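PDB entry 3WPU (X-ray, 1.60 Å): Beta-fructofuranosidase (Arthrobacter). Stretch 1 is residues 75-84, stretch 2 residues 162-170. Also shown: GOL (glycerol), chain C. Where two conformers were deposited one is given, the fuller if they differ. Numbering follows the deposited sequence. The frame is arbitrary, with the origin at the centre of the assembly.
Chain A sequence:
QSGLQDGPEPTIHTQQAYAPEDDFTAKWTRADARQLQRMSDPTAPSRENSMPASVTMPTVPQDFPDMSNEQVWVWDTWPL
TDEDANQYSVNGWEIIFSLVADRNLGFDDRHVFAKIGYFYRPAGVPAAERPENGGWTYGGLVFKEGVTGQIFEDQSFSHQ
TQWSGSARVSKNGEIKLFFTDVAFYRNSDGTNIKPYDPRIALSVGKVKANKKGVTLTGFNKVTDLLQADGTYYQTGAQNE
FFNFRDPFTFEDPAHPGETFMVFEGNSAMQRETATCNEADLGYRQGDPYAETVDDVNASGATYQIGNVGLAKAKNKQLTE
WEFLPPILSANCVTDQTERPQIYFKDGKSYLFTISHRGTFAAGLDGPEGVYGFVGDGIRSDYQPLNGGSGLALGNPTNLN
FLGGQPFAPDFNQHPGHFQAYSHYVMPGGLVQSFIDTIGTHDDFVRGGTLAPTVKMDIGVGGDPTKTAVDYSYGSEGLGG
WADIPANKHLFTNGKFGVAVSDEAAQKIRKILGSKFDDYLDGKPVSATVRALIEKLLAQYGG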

# COMPACT_ATOMS: atom_id res chain seq x y z
N TRP A 75 1.13 -11.65 -2.30
CA TRP A 75 1.03 -10.35 -2.96
C TRP A 75 1.10 -9.23 -1.94
O TRP A 75 2.19 -9.08 -1.34
CB TRP A 75 -0.11 -10.23 -4.00
CG TRP A 75 -1.61 -10.42 -3.61
CD1 TRP A 75 -2.59 -9.48 -3.79
CD2 TRP A 75 -2.28 -11.60 -3.10
NE1 TRP A 75 -3.80 -9.97 -3.42
CE2 TRP A 75 -3.65 -11.26 -2.98
CE3 TRP A 75 -1.88 -12.90 -2.74
CZ2 TRP A 75 -4.60 -12.15 -2.49
CZ3 TRP A 75 -2.82 -13.79 -2.26
CH2 TRP A 75 -4.18 -13.42 -2.15
N ASP A 76 0.05 -8.45 -1.74
CA ASP A 76 0.18 -7.26 -0.89
C ASP A 76 0.88 -7.60 0.44
O ASP A 76 0.47 -8.51 1.13
CB ASP A 76 -1.14 -6.64 -0.50
CG ASP A 76 -2.05 -6.33 -1.66
OD1 ASP A 76 -1.77 -6.65 -2.82
OD2 ASP A 76 -3.11 -5.75 -1.37
N THR A 77 1.92 -6.84 0.77
CA THR A 77 2.74 -7.10 1.92
C THR A 77 2.91 -5.79 2.70
O THR A 77 2.98 -4.70 2.10
CB THR A 77 4.08 -7.69 1.49
OG1 THR A 77 3.81 -8.96 0.86
CG2 THR A 77 5.04 -7.84 2.65
N TRP A 78 2.98 -5.93 4.01
CA TRP A 78 3.29 -4.79 4.88
C TRP A 78 4.19 -5.13 6.06
O TRP A 78 4.16 -6.24 6.61
CB TRP A 78 2.03 -4.09 5.38
CG TRP A 78 1.02 -4.95 6.11
CD1 TRP A 78 0.87 -5.07 7.46
CD2 TRP A 78 -0.00 -5.74 5.51
NE1 TRP A 78 -0.19 -5.90 7.75
CE2 TRP A 78 -0.73 -6.35 6.56
CE3 TRP A 78 -0.35 -6.04 4.18
CZ2 TRP A 78 -1.81 -7.21 6.32
CZ3 TRP A 78 -1.42 -6.87 3.95
CH2 TRP A 78 -2.12 -7.49 5.02
N PRO A 79 5.00 -4.13 6.48
CA PRO A 79 5.89 -4.30 7.64
C PRO A 79 5.15 -4.04 8.96
O PRO A 79 4.00 -3.67 8.96
CB PRO A 79 6.95 -3.22 7.40
CG PRO A 79 6.18 -2.12 6.76
CD PRO A 79 5.16 -2.80 5.87
N LEU A 80 5.85 -4.27 10.06
CA LEU A 80 5.38 -3.87 11.36
C LEU A 80 5.81 -2.42 11.57
O LEU A 80 7.00 -2.09 11.39
CB LEU A 80 6.02 -4.77 12.39
CG LEU A 80 5.49 -4.83 13.79
CD1 LEU A 80 3.96 -4.93 13.77
CD2 LEU A 80 6.13 -6.05 14.46
N THR A 81 4.87 -1.55 11.95
CA THR A 81 5.14 -0.13 12.01
C THR A 81 4.75 0.49 13.32
O THR A 81 3.99 -0.07 14.08
CB THR A 81 4.41 0.63 10.89
OG1 THR A 81 3.00 0.34 10.92
CG2 THR A 81 4.95 0.20 9.53
N ASP A 82 5.30 1.68 13.55
CA ASP A 82 4.80 2.55 14.61
C ASP A 82 3.98 3.69 14.03
O ASP A 82 3.61 3.67 12.86
CB ASP A 82 5.97 3.02 15.49
CG ASP A 82 6.96 3.91 14.76
OD1 ASP A 82 6.63 4.42 13.67
OD2 ASP A 82 8.08 4.14 15.29
N GLU A 83 3.67 4.69 14.84
CA GLU A 83 2.81 5.78 14.40
C GLU A 83 3.46 6.72 13.39
O GLU A 83 2.77 7.55 12.79
CB GLU A 83 2.32 6.57 15.61
CG GLU A 83 3.37 7.46 16.25
CD GLU A 83 4.27 6.76 17.26
OE1 GLU A 83 4.34 5.51 17.29
OE2 GLU A 83 4.93 7.49 18.03
N ASP A 84 4.78 6.58 13.21
CA ASP A 84 5.56 7.39 12.28
C ASP A 84 5.95 6.58 11.05
O ASP A 84 6.75 7.04 10.23
CB ASP A 84 6.86 7.84 12.92
CG ASP A 84 6.65 8.78 14.09
OD1 ASP A 84 5.57 9.38 14.21
OD2 ASP A 84 7.61 8.90 14.89
N GLN A 162 -9.37 -12.41 4.07
CA GLN A 162 -8.65 -11.31 4.68
C GLN A 162 -7.89 -10.61 3.56
O GLN A 162 -7.16 -11.23 2.79
CB GLN A 162 -7.69 -11.77 5.77
CG GLN A 162 -8.37 -12.52 6.90
CD GLN A 162 -7.91 -13.95 7.02
OE1 GLN A 162 -6.76 -14.26 6.79
NE2 GLN A 162 -8.81 -14.84 7.44
N TRP A 163 -8.17 -9.32 3.44
CA TRP A 163 -7.51 -8.44 2.47
C TRP A 163 -6.59 -7.44 3.22
O TRP A 163 -6.49 -7.51 4.45
CB TRP A 163 -8.59 -7.81 1.59
CG TRP A 163 -9.13 -8.70 0.48
CD1 TRP A 163 -8.80 -10.00 0.21
CD2 TRP A 163 -10.12 -8.32 -0.47
NE1 TRP A 163 -9.52 -10.44 -0.90
CE2 TRP A 163 -10.33 -9.43 -1.33
CE3 TRP A 163 -10.81 -7.14 -0.72
CZ2 TRP A 163 -11.25 -9.38 -2.40
CZ3 TRP A 163 -11.72 -7.09 -1.80
CH2 TRP A 163 -11.92 -8.21 -2.62
N SER A 164 -5.97 -6.50 2.49
CA SER A 164 -4.80 -5.73 2.95
C SER A 164 -5.12 -4.78 4.08
O SER A 164 -6.25 -4.37 4.27
CB SER A 164 -4.20 -4.89 1.80
OG SER A 164 -2.88 -4.46 2.11
N GLY A 165 -4.08 -4.44 4.81
CA GLY A 165 -4.16 -3.40 5.83
C GLY A 165 -2.77 -2.99 6.23
O GLY A 165 -1.95 -2.60 5.38
N SER A 166 -2.51 -3.01 7.54
CA SER A 166 -1.27 -2.53 8.14
C SER A 166 -1.16 -3.15 9.54
O SER A 166 -2.12 -3.79 10.02
CB SER A 166 -1.27 -1.00 8.25
OG SER A 166 -2.48 -0.57 8.84
N ALA A 167 -0.04 -2.96 10.23
CA ALA A 167 0.18 -3.60 11.53
C ALA A 167 1.03 -2.72 12.42
O ALA A 167 2.13 -2.34 12.04
CB ALA A 167 0.83 -4.96 11.35
N ARG A 168 0.46 -2.33 13.55
CA ARG A 168 1.12 -1.45 14.50
C ARG A 168 1.69 -2.24 15.66
O ARG A 168 0.99 -3.09 16.24
CB ARG A 168 0.10 -0.42 15.00
CG ARG A 168 -0.36 0.56 13.94
CD ARG A 168 0.69 1.63 13.70
NE ARG A 168 0.88 2.38 14.94
CZ ARG A 168 0.15 3.42 15.34
NH1 ARG A 168 -0.79 3.96 14.57
NH2 ARG A 168 0.41 3.95 16.54
N VAL A 169 2.95 -1.99 16.01
CA VAL A 169 3.60 -2.74 17.08
C VAL A 169 3.64 -1.89 18.34
O VAL A 169 3.73 -0.69 18.24
CB VAL A 169 5.01 -3.22 16.67
CG1 VAL A 169 5.96 -2.06 16.41
CG2 VAL A 169 5.58 -4.22 17.67
N SER A 170 3.54 -2.53 19.49
CA SER A 170 3.61 -1.86 20.78
C SER A 170 4.92 -2.27 21.43
O SER A 170 5.52 -3.26 21.03
CB SER A 170 2.45 -2.30 21.68
OG SER A 170 1.20 -1.95 21.11
C1 GOL C . -7.36 -8.12 -3.14
O1 GOL C . -6.69 -9.31 -3.60
C2 GOL C . -6.47 -7.44 -2.09
O2 GOL C . -5.20 -7.14 -2.72
C3 GOL C . -7.14 -6.17 -1.54
O3 GOL C . -6.52 -5.66 -0.33
O HOH W 1 2.12 -1.64 9.03
O HOH W 2 2.74 3.85 18.48

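Two parallel strands of one chain, their axes inclined at 26°, lie close at their C-terminal ends and spread apart toward their N-terminal ends: the CA–CA distance is 4.9 Å between Thr-81 and Arg-168 but 6.5 Å between Asp-76 and Ser-164. Direct backbone pairing is confined to the close end. Thr-81 N donates to Ala-167 O (2.9 Å, 160°), and Val-169 N donates to Thr-81 O (2.9 Å, 158°), so Thr-81 uses both its amide and its carbonyl, reaching the residues before and after Arg-168 as parallel pairing requires. The same carbonyl receives a CA–H···O contact from Arg-168 CA, 3.2 Å from Thr-81 O.

One step back, where the strands begin to part, water 1 fills the gap. It accepts from Ala-167 N (2.8 Å from its oxygen) and from Thr-81 OG1 (2.9 Å), and donates to Pro-79 O (2.8 Å), satisfying an amide and a carbonyl that lie too far apart to meet directly.

Farther back, the Trp-78 side chain takes up the space. Ser-166 CA and Gly-165 N lie over one face of its indole, with Trp-78 CD1 3.4 Å from Ser-166 CA and Trp-78 CH2 3.6 Å from Gly-165 N. This packing leaves Trp-78 NE1 buried without a polar partner; Ala-167 CB, a methyl, is 3.9 Å from Trp-78 NE1. Leu-80 continues the apolar packing, with CD1 4.0 Å from Ala-167 CB and CG in a tight 3.3 Å approach to Val-169 CB.

The Arg-168 side chain, its first three chi angles all m, runs beside Asp-82 and Glu-83. Glu-83 CB sits over one face of the guanidinium, 3.4 Å from Arg-168 NH2. Glu-83 OE1 is 4.3 Å from Arg-168 NH2 and well out of the guanidinium plane, so the charges are near but form no salt bridge. Water 2 links them instead, donating to Glu-83 OE1 (2.6 Å) and accepting from Arg-168 NH2 (3.0 Å); Arg-168 NH1 is satisfied elsewhere in the structure. Glu-83 N is buried with no partner. Within stretch 1, Asp-84 N donates to Asp-82 OD1 (2.9 Å).

At the splayed end, a glycerol, probably from the crystallisation liquor, bridges the strands. Its O1 accepts from Trp-75 NE1 (3.0 Å, 154°), which also makes a weak bond to O2 (3.2 Å, 130°); glycerol O2 donates to Asp-76 OD2 (2.9 Å), and glycerol O3 accepts from Ser-164 N (3.0 Å, 164°).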